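Local atomic coordinates of beta-fructofuranosidase, insoluble isoenzyme CWINV1 (Arabidopsis thaliana, PDB entry 2OXB), a protein that hydrolyses sucrose and 1-kestose, and less readily neokestose and levan, releasing terminal non-reducing beta-D-fructofuranoside residues in the plant cell wall. Residues Leu419-Thr423 / Arg449-Lys453; Met443-Gln447 / Ala493-Arg498. The protein carries 1 engineered substitution. All blocks are in the same frame, centred on the assembly; numbering follows the deposited sequence.

Both contacts belong to the C-terminal beta-sandwich of this family 32 glycoside hydrolase, and their centres lie 15 Å apart. Along the chain the segments alternate: 419-423, 443-447, 449-453, 493-498. Strand 439-446 supplies one side of contact 2 and runs on into the loop that supplies one side of contact 1. Contact 1 joins loops at one end of the sandwich, while contact 2 lies between its two sheets, buried and nearer the centre of the chain. They meet where T423 CG2 packs 3.9 Å from D446 O, since strands 423-431 and 439-446 are antiparallel neighbours in one sheet, so the sheet-to-sheet packing and the loops at its end are tied through one strand.

Contact 1: Leu419-Thr423 / Arg449-Lys453; sequences LEEYT and RSSLK
Two loops at one end of the C-terminal beta-sandwich meet here, E421, Y422 and T423 lying against R449 to L452. The first loop leads from strand 406-415 into strand 423-431, and the second follows strand 439-446. Where strand 423-431 begins, T423 OG1 and S450 OG share a hydrogen bond of 2.6 Å. Threonine suits this place because its side chain can touch V413 of strand 406-415 while OG1 bonds S450, and serine offers a hydroxyl on a short stem. One residue back, Y422 N makes a weak hydrogen bond to R449 O (3.0 Å, 130° at the hydrogen), and E421 CA gives the same oxygen a CA-H...O contact. R449 CB approaches the Y422 ring obliquely, 4.3 Å from CE2.

E421 points across toward the second loop. Its CG is tucked over the backbone, flanked by N and C (chi1 74°), and the chain then runs extended, carrying E421 OE2 to 2.8 Å from L452 N and 3.2 Å from L452 CG. The two side chains lie roughly perpendicular. E421 OE1 accepts hydrogen bonds from L503 N and A504 N of a third loop. An alanine here would cut the chain at CB and would probably leave those amides without their acceptor. The carboxylate thus takes main-chain N-H donors from the third loop while lying against L452, and so joins irregular loops.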
loop_
_atom_site.group_PDB
_atom_site.type_symbol
_atom_site.label_atom_id
_atom_site.label_comp_id
_atom_site.label_asym_id
_atom_site.label_seq_id
_atom_site.Cartn_x
_atom_site.Cartn_y
_atom_site.Cartn_z
ATOM N N LEU A 419 -27.912 8.833 -7.992
ATOM C CA LEU A 419 -27.457 7.890 -6.970
ATOM C C LEU A 419 -27.866 6.421 -7.055
ATOM O O LEU A 419 -27.946 5.750 -6.021
ATOM C CB LEU A 419 -27.814 8.400 -5.571
ATOM C CG LEU A 419 -27.049 9.583 -4.976
ATOM C CD1 LEU A 419 -27.501 9.747 -3.533
ATOM C CD2 LEU A 419 -25.538 9.352 -5.038
ATOM N N GLU A 420 -28.118 5.908 -8.256
ATOM C CA GLU A 420 -28.472 4.498 -8.374
ATOM C C GLU A 420 -27.223 3.688 -8.036
ATOM O O GLU A 420 -27.309 2.542 -7.597
ATOM C CB GLU A 420 -28.992 4.152 -9.783
ATOM C CG GLU A 420 -28.216 4.731 -10.968
ATOM C CD GLU A 420 -28.692 6.122 -11.353
ATOM O OE1 GLU A 420 -28.300 7.091 -10.669
ATOM O OE2 GLU A 420 -29.464 6.235 -12.329
ATOM N N GLU A 421 -26.060 4.297 -8.244
ATOM C CA GLU A 421 -24.795 3.656 -7.917
ATOM C C GLU A 421 -23.799 4.737 -7.517
ATOM O O GLU A 421 -23.538 5.667 -8.272
ATOM C CB GLU A 421 -24.259 2.816 -9.095
ATOM C CG GLU A 421 -23.673 3.590 -10.248
ATOM C CD GLU A 421 -23.364 2.713 -11.457
ATOM O OE1 GLU A 421 -22.936 3.260 -12.490
ATOM O OE2 GLU A 421 -23.550 1.483 -11.379
ATOM N N TYR A 422 -23.275 4.626 -6.298
ATOM C CA TYR A 422 -22.311 5.587 -5.763
ATOM C C TYR A 422 -21.413 4.910 -4.727
ATOM O O TYR A 422 -21.716 3.815 -4.230
ATOM C CB TYR A 422 -23.042 6.769 -5.104
ATOM C CG TYR A 422 -23.957 6.330 -3.990
ATOM C CD1 TYR A 422 -23.497 6.224 -2.676
ATOM C CD2 TYR A 422 -25.252 5.881 -4.275
ATOM C CE1 TYR A 422 -24.304 5.665 -1.679
ATOM C CE2 TYR A 422 -26.062 5.319 -3.293
ATOM C CZ TYR A 422 -25.583 5.208 -1.997
ATOM O OH TYR A 422 -26.374 4.598 -1.045
ATOM N N THR A 423 -20.298 5.567 -4.418
ATOM C CA THR A 423 -19.356 5.061 -3.430
ATOM C C THR A 423 -19.363 6.074 -2.310
ATOM O O THR A 423 -19.443 7.267 -2.560
ATOM C CB THR A 423 -17.965 4.884 -4.048
ATOM O OG1 THR A 423 -17.961 3.684 -4.838
ATOM C CG2 THR A 423 -16.903 4.789 -2.969
ATOM N N ARG A 449 -23.095 -0.296 -2.959
ATOM C CA ARG A 449 -23.770 0.224 -4.148
ATOM C C ARG A 449 -22.778 0.874 -5.124
ATOM O O ARG A 449 -23.181 1.645 -5.990
ATOM C CB ARG A 449 -24.859 1.253 -3.769
ATOM C CG ARG A 449 -26.196 0.670 -3.243
ATOM C CD ARG A 449 -26.168 0.369 -1.744
ATOM N NE ARG A 449 -26.660 -0.975 -1.431
ATOM C CZ ARG A 449 -27.869 -1.435 -1.750
ATOM N NH1 ARG A 449 -28.733 -0.660 -2.397
ATOM N NH2 ARG A 449 -28.210 -2.677 -1.431
ATOM N N SER A 450 -21.491 0.557 -4.991
ATOM C CA SER A 450 -20.473 1.131 -5.866
ATOM C C SER A 450 -20.742 0.955 -7.357
ATOM O O SER A 450 -20.240 1.736 -8.171
ATOM C CB SER A 450 -19.088 0.557 -5.540
ATOM O OG SER A 450 -18.508 1.201 -4.410
ATOM N N SER A 451 -21.523 -0.058 -7.723
ATOM C CA SER A 451 -21.825 -0.291 -9.128
ATOM C C SER A 451 -23.137 -1.012 -9.241
ATOM O O SER A 451 -23.697 -1.448 -8.234
ATOM C CB SER A 451 -20.748 -1.136 -9.785
ATOM O OG SER A 451 -20.979 -2.504 -9.550
ATOM N N LEU A 452 -23.624 -1.134 -10.475
ATOM C CA LEU A 452 -24.897 -1.801 -10.745
ATOM C C LEU A 452 -24.737 -3.276 -11.080
ATOM O O LEU A 452 -25.674 -4.059 -10.912
ATOM C CB LEU A 452 -25.633 -1.102 -11.894
ATOM C CG LEU A 452 -26.406 0.166 -11.560
ATOM C CD1 LEU A 452 -26.907 0.807 -12.829
ATOM C CD2 LEU A 452 -27.563 -0.192 -10.640
ATOM N N LYS A 453 -23.552 -3.645 -11.558
ATOM C CA LYS A 453 -23.266 -5.032 -11.912
ATOM C C LYS A 453 -22.996 -5.824 -10.625
ATOM O O LYS A 453 -21.952 -5.659 -10.000
ATOM C CB LYS A 453 -22.053 -5.083 -12.843
ATOM C CG LYS A 453 -21.681 -6.471 -13.292
ATOM C CD LYS A 453 -20.604 -6.440 -14.353
ATOM C CE LYS A 453 -20.342 -7.847 -14.850
ATOM N NZ LYS A 453 -19.397 -7.876 -15.980
#

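Contact 2: Met443-Gln447 / Ala493-Arg498; sequences MCSDQ and ACITSR
Apolar contacts hold one end of this buried interface, where M443, S445 and Q447 of one segment face A493, I495 and S497 of the other. M443 is a long, flexible side chain that can follow an uneven surface: its CG lies anti to the backbone N (chi1 -151°), and the chain bends at chi3, bringing M443 SD to 3.5 Å from A493 CB and M443 CE to 4.0 Å from I495 CB. The M443 and I495 side chains run past one another head to tail, with I495 CD1 against M443 O. The other branch of the isoleucine, I495 CG2, meets S445 CB at 3.4 Å. A493 offers just a methyl to M443 SD, which leaves room for the long methionine chain.

Hydrogen bonds take over at the other end. Q447 OE1 accepts from S497 OG at 2.7 Å and from S445 OG of its own segment at 3.0 Å. The S445 hydroxyl lies in the carbonyl plane, whereas that of S497 stands 42° above it. This buried amide oxygen therefore receives two hydroxyls from different directions, one from each segment. Glutamine has the length to bridge to the facing strand.

On the far side of each strand, C444 forms a disulfide with C395, and R498 makes a salt bridge with E296. The axes of 443-446 and 493-498 come within 8.0 Å and are nearly parallel (3°), too far apart for backbone pairing. Alternate residues pointing inward from two facing sheets, strand 493-498 at the edge of one and 439-446 in the other, are the hallmark of the beta-sandwich that forms the C-terminal domain of family 32 enzymes.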
loop_
_atom_site.group_PDB
_atom_site.type_symbol
_atom_site.label_atom_id
_atom_site.label_comp_id
_atom_site.label_asym_id
_atom_site.label_seq_id
_atom_site.Cartn_x
_atom_site.Cartn_y
_atom_site.Cartn_z
ATOM N N MET A 443 -13.731 5.598 10.194
ATOM C CA MET A 443 -13.666 5.930 8.780
ATOM C C MET A 443 -14.198 4.693 8.046
ATOM O O MET A 443 -13.652 3.591 8.199
ATOM C CB MET A 443 -12.222 6.253 8.338
ATOM C CG MET A 443 -12.134 7.248 7.163
ATOM S SD MET A 443 -10.469 7.477 6.406
ATOM C CE MET A 443 -10.696 6.653 4.743
ATOM N N CYS A 444 -15.283 4.873 7.292
ATOM C CA CYS A 444 -15.885 3.784 6.515
ATOM C C CYS A 444 -15.807 4.080 5.028
ATOM O O CYS A 444 -15.866 5.235 4.612
ATOM C CB CYS A 444 -17.362 3.602 6.851
ATOM S SG CYS A 444 -17.770 3.011 8.525
ATOM N N SER A 445 -15.687 3.023 4.233
ATOM C CA SER A 445 -15.629 3.131 2.771
ATOM C C SER A 445 -16.609 2.105 2.229
ATOM O O SER A 445 -16.233 0.972 1.941
ATOM C CB SER A 445 -14.225 2.815 2.251
ATOM O OG SER A 445 -14.136 3.106 0.876
ATOM N N ASP A 446 -17.871 2.506 2.119
ATOM C CA ASP A 446 -18.926 1.623 1.637
ATOM C C ASP A 446 -18.823 1.311 0.147
ATOM O O ASP A 446 -18.618 2.204 -0.683
ATOM C CB ASP A 446 -20.289 2.240 1.920
ATOM C CG ASP A 446 -21.226 1.271 2.587
ATOM O OD1 ASP A 446 -21.101 1.093 3.829
ATOM O OD2 ASP A 446 -22.071 0.684 1.866
ATOM N N GLN A 447 -18.999 0.039 -0.191
ATOM C CA GLN A 447 -18.903 -0.404 -1.579
ATOM C C GLN A 447 -20.156 -1.137 -2.066
ATOM O O GLN A 447 -20.266 -1.482 -3.241
ATOM C CB GLN A 447 -17.667 -1.288 -1.701
ATOM C CG GLN A 447 -16.446 -0.692 -0.979
ATOM C CD GLN A 447 -15.733 0.375 -1.803
ATOM O OE1 GLN A 447 -15.021 1.228 -1.263
ATOM N NE2 GLN A 447 -15.908 0.317 -3.122
ATOM N N ALA A 493 -5.362 7.339 8.142
ATOM C CA ALA A 493 -6.270 6.263 7.769
ATOM C C ALA A 493 -6.307 6.093 6.251
ATOM O O ALA A 493 -6.745 6.985 5.518
ATOM C CB ALA A 493 -7.656 6.539 8.300
ATOM N N CYS A 494 -5.864 4.930 5.785
ATOM C CA CYS A 494 -5.820 4.661 4.359
ATOM C C CYS A 494 -6.660 3.465 3.908
ATOM O O CYS A 494 -6.220 2.320 4.002
ATOM C CB CYS A 494 -4.365 4.466 3.955
ATOM S SG CYS A 494 -3.266 5.692 4.699
ATOM N N ILE A 495 -7.869 3.749 3.415
ATOM C CA ILE A 495 -8.799 2.730 2.913
ATOM C C ILE A 495 -9.009 2.881 1.393
ATOM O O ILE A 495 -9.713 3.785 0.933
ATOM C CB ILE A 495 -10.186 2.834 3.579
ATOM C CG1 ILE A 495 -10.073 2.651 5.091
ATOM C CG2 ILE A 495 -11.114 1.772 2.993
ATOM C CD1 ILE A 495 -11.394 2.806 5.818
ATOM N N THR A 496 -8.411 1.969 0.631
ATOM C CA THR A 496 -8.488 1.983 -0.826
ATOM C C THR A 496 -9.442 0.895 -1.333
ATOM O O THR A 496 -9.642 -0.125 -0.674
ATOM C CB THR A 496 -7.066 1.774 -1.421
ATOM O OG1 THR A 496 -7.006 2.291 -2.755
ATOM C CG2 THR A 496 -6.710 0.296 -1.438
ATOM N N SER A 497 -10.033 1.113 -2.502
ATOM C CA SER A 497 -10.964 0.139 -3.070
ATOM C C SER A 497 -11.001 0.159 -4.601
ATOM O O SER A 497 -10.305 0.949 -5.235
ATOM C CB SER A 497 -12.362 0.382 -2.504
ATOM O OG SER A 497 -12.474 1.697 -1.998
ATOM N N ARG A 498 -11.816 -0.718 -5.181
ATOM C CA ARG A 498 -11.947 -0.820 -6.633
ATOM C C ARG A 498 -13.428 -0.848 -7.007
ATOM O O ARG A 498 -14.172 -1.724 -6.554
ATOM C CB ARG A 498 -11.273 -2.099 -7.123
ATOM C CG ARG A 498 -9.980 -2.414 -6.389
ATOM C CD ARG A 498 -8.828 -1.550 -6.848
ATOM N NE ARG A 498 -8.000 -2.252 -7.824
ATOM C CZ ARG A 498 -8.312 -2.405 -9.106
ATOM N NH1 ARG A 498 -9.436 -1.897 -9.585
ATOM N NH2 ARG A 498 -7.501 -3.085 -9.903
#